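Local coordinates for protein serine protease (Nocardiopsis alba, PDB 2OUA) that probably cleaves peptide bonds inside other proteins, as a secreted serine endopeptidase of the peptidase S1 family with the chymotrypsin-like fold, at residues G12-V17 with S103-G108; G90-P95 with G150-G155. All coordinates share one frame; numbering follows the deposited sequence.

In the fold
This chain, the protease part of a longer precursor, folds into two beta-barrels. After strand 8-10 it turns into 12-17, the start of strand 14-22, and continues through the first barrel. Interaction 1 closes a loop of 85 residues when 103-108, the first hairpin turn of the second barrel, meets 14-16, and so joins the two barrels. Residues 90-95 come before that turn, in the loop leading to strand 99-104, and are met later by 150-155; interaction 2, closing its own loop of 54 residues, fastens this part to strand 152-160 of the second barrel. The segments alternate, so the closures cross, with centres about 20 Å apart on opposite sides of the chain's centre.

Interaction 1 of 2, residues G12-V17 with S103-G108; sequences GGRCSV and SGSTTG
Where the two barrels of the chymotrypsin-like fold face each other beside the active site, R14 and S16 of strand 14-22 meet S105 and T106 in a hairpin turn. The guanidinium of R14 works from its edge. NH1 gives one hydrogen bond to S105 OG at 2.8 Å, 5° out of the guanidinium plane, and another to T106 OG1, also at 2.8 Å. NH2 adds a weak bond to T106 OG1 of 3.2 Å. A long side chain suits this span: CG lies anti to the backbone N (chi1 177°), the chain bends at chi3, and CG and CD pass 3.9 Å from S105 OG before the flat head reaches the hydroxyls.

The turn joins strands 99-104 and 108-116 of the second barrel, and G108, with positive phi, resumes the strand. At the start of the turn, S16 OG accepts the backbone N of S105 at 2.8 Å in a nearly straight bond (164°). A serine fits because this short, buried hydroxyl also bonds G141 O, in the loop that carries S143, the predicted nucleophile. T106 OG1 is likewise bonded to P140 O, and T106 N to D142 OD1. Between R14 and S16, C15 points its CB away from the hairpin; its SG forms the disulfide with C36, and the side chain packs against S143.

Interaction 2 of 2, residues G90-P95 with G150-G155; sequences GSSTAP and GTQAQG
G90 and S92, in the loop leading into the second barrel, lie against Q152 to Q154, the start of barrel strand 152-160. The backbone forms a single beta bridge, G90 with Q152, in which A153 N donates to G90 O at 2.8 Å. Q152 CA makes a CA-H...O contact with the same oxygen. Glycine suits position 90 because a CB there would run into Q152 OE1.

Beyond the bridge, two glutamine amides take over from the strand. Q152, bent at chi2 (-56°), folds back so that OE1 accepts S92 N at 2.8 Å, on a lone pair. Q154 grips the next part of the loop with both ends of its amide: NE2 donates to S92 O at 2.9 Å and OE1 accepts A94 N at 2.9 Å. One side chain thus serves a C=O and an N-H two residues apart, much as a residue of a parallel strand would. The second N-H of NE2 goes to Q152 O, approaching from above that carbonyl's plane, and together the three bonds hold the amide's rotation. Q154 and G155 form a classic beta bulge opposite F147.

Contacts of the small side chains are few: A94 CB lies 3.5 Å from the amide oxygen Q154 OE1, and A153, small and buried, packs on L186. S91 OG turns off to N176 OD1. Water also bridges the segments: one molecule donates to Q152 OE1 at 2.9 Å and is also hydrogen-bonded to S92 OG.

Interaction 1 of 2, residues G12-V17 with S103-G108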
# COMPACT_ATOMS: atom_id res chain seq x y z
N GLY A 12 7.46 -11.96 -9.34
CA GLY A 12 7.12 -13.38 -9.34
C GLY A 12 5.68 -13.39 -8.88
O GLY A 12 5.29 -14.15 -7.99
N GLY A 13 4.90 -12.52 -9.50
CA GLY A 13 3.50 -12.35 -9.17
C GLY A 13 3.24 -10.87 -9.30
O GLY A 13 4.11 -10.13 -9.77
N ARG A 14 2.08 -10.39 -8.88
CA ARG A 14 1.79 -8.97 -8.98
C ARG A 14 1.20 -8.37 -7.71
O ARG A 14 0.40 -8.99 -7.02
CB ARG A 14 0.84 -8.72 -10.17
CG ARG A 14 0.41 -7.26 -10.35
CD ARG A 14 -0.24 -7.04 -11.72
NE ARG A 14 -1.36 -7.95 -11.96
CZ ARG A 14 -2.58 -7.79 -11.44
NH1 ARG A 14 -2.84 -6.76 -10.65
NH2 ARG A 14 -3.53 -8.68 -11.70
N CYS A 15 1.63 -7.15 -7.41
CA CYS A 15 1.15 -6.41 -6.26
C CYS A 15 1.04 -4.96 -6.70
O CYS A 15 1.33 -4.64 -7.85
CB CYS A 15 2.11 -6.55 -5.07
SG CYS A 15 1.74 -7.96 -3.96
N SER A 16 0.63 -4.08 -5.79
CA SER A 16 0.47 -2.67 -6.12
C SER A 16 1.29 -1.75 -5.22
O SER A 16 1.48 -2.04 -4.03
CB SER A 16 -1.00 -2.27 -6.03
OG SER A 16 -1.80 -3.10 -6.87
N VAL A 17 1.74 -0.64 -5.79
CA VAL A 17 2.53 0.35 -5.05
C VAL A 17 1.67 1.00 -3.97
O VAL A 17 0.51 1.32 -4.20
CB VAL A 17 3.05 1.47 -6.00
CG1 VAL A 17 3.67 2.60 -5.20
CG2 VAL A 17 4.08 0.90 -6.97
N SER A 103 -6.48 2.11 -3.88
CA SER A 103 -6.03 2.06 -5.26
C SER A 103 -5.27 0.76 -5.45
O SER A 103 -4.30 0.50 -4.74
CB SER A 103 -5.12 3.25 -5.58
OG SER A 103 -4.69 3.20 -6.94
N GLY A 104 -5.70 -0.07 -6.40
CA GLY A 104 -5.04 -1.34 -6.65
C GLY A 104 -4.95 -1.62 -8.14
O GLY A 104 -5.80 -1.18 -8.90
N SER A 105 -3.93 -2.38 -8.56
CA SER A 105 -3.75 -2.67 -9.98
C SER A 105 -4.71 -3.68 -10.61
O SER A 105 -4.76 -3.80 -11.84
CB SER A 105 -2.30 -3.11 -10.24
OG SER A 105 -1.99 -4.33 -9.60
N THR A 106 -5.47 -4.40 -9.79
CA THR A 106 -6.42 -5.36 -10.35
C THR A 106 -7.82 -4.77 -10.53
O THR A 106 -8.38 -4.80 -11.63
CB THR A 106 -6.55 -6.62 -9.45
OG1 THR A 106 -5.30 -7.32 -9.43
CG2 THR A 106 -7.63 -7.56 -10.00
N THR A 107 -8.38 -4.22 -9.46
CA THR A 107 -9.73 -3.66 -9.48
C THR A 107 -9.80 -2.15 -9.68
O THR A 107 -10.83 -1.63 -10.10
CB THR A 107 -10.47 -3.99 -8.19
OG1 THR A 107 -9.73 -3.46 -7.08
CG2 THR A 107 -10.61 -5.50 -8.03
N GLY A 108 -8.73 -1.45 -9.35
CA GLY A 108 -8.74 -0.01 -9.51
C GLY A 108 -8.97 0.78 -8.24
O GLY A 108 -8.40 0.47 -7.19

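Interaction 2 of 2, residues G90-P95 with G150-G155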
# COMPACT_ATOMS: atom_id res chain seq x y z
N GLY A 90 0.48 14.39 3.07
CA GLY A 90 0.92 13.97 4.39
C GLY A 90 0.29 12.65 4.78
O GLY A 90 -0.29 11.98 3.93
N SER A 91 0.39 12.29 6.05
CA SER A 91 -0.18 11.04 6.52
C SER A 91 -0.91 11.19 7.85
O SER A 91 -0.82 10.33 8.72
CB SER A 91 0.90 9.96 6.65
OG SER A 91 1.93 10.36 7.54
N SER A 92 -1.62 12.30 8.02
CA SER A 92 -2.38 12.51 9.26
C SER A 92 -3.45 11.43 9.29
O SER A 92 -4.17 11.22 8.31
CB SER A 92 -3.03 13.89 9.28
OG SER A 92 -2.05 14.92 9.33
N THR A 93 -3.55 10.75 10.43
CA THR A 93 -4.52 9.67 10.60
C THR A 93 -5.96 10.15 10.54
O THR A 93 -6.35 11.10 11.21
CB THR A 93 -4.29 8.95 11.94
OG1 THR A 93 -2.94 8.49 12.01
CG2 THR A 93 -5.22 7.76 12.08
N ALA A 94 -6.76 9.47 9.72
CA ALA A 94 -8.17 9.80 9.58
C ALA A 94 -8.95 9.12 10.70
O ALA A 94 -8.62 8.00 11.12
CB ALA A 94 -8.69 9.35 8.22
N PRO A 95 -10.00 9.78 11.21
CA PRO A 95 -10.81 9.19 12.29
C PRO A 95 -11.67 8.02 11.85
O PRO A 95 -12.00 7.88 10.67
CB PRO A 95 -11.66 10.37 12.74
CG PRO A 95 -11.93 11.08 11.44
CD PRO A 95 -10.54 11.09 10.82
N GLY A 150 -8.74 11.65 1.40
CA GLY A 150 -8.50 13.02 0.95
C GLY A 150 -7.08 13.08 0.40
O GLY A 150 -6.77 12.43 -0.60
N THR A 151 -6.22 13.85 1.06
CA THR A 151 -4.83 13.97 0.63
C THR A 151 -3.90 13.36 1.68
O THR A 151 -2.68 13.55 1.63
CB THR A 151 -4.42 15.44 0.41
OG1 THR A 151 -4.59 16.18 1.63
CG2 THR A 151 -5.28 16.07 -0.68
N GLN A 152 -4.47 12.63 2.64
CA GLN A 152 -3.68 12.02 3.70
C GLN A 152 -3.52 10.51 3.55
O GLN A 152 -4.50 9.77 3.58
CB GLN A 152 -4.31 12.33 5.07
CG GLN A 152 -4.45 13.81 5.38
CD GLN A 152 -3.12 14.55 5.30
OE1 GLN A 152 -2.16 14.20 5.97
NE2 GLN A 152 -3.08 15.60 4.47
N ALA A 153 -2.28 10.06 3.39
CA ALA A 153 -1.98 8.64 3.25
C ALA A 153 -2.36 7.92 4.55
O ALA A 153 -2.02 8.38 5.64
CB ALA A 153 -0.50 8.43 2.95
N GLN A 154 -3.05 6.79 4.43
CA GLN A 154 -3.48 6.03 5.60
C GLN A 154 -2.77 4.69 5.77
O GLN A 154 -2.37 4.34 6.88
CB GLN A 154 -4.99 5.81 5.55
CG GLN A 154 -5.81 7.10 5.48
CD GLN A 154 -5.57 8.01 6.67
OE1 GLN A 154 -5.73 7.59 7.82
NE2 GLN A 154 -5.20 9.26 6.40
N GLY A 155 -2.63 3.94 4.69
CA GLY A 155 -1.97 2.65 4.80
C GLY A 155 -1.86 1.89 3.49
O GLY A 155 -2.11 2.44 2.42
O HOH W 1 -2.03 7.84 8.42
O HOH W 2 -0.63 16.29 7.19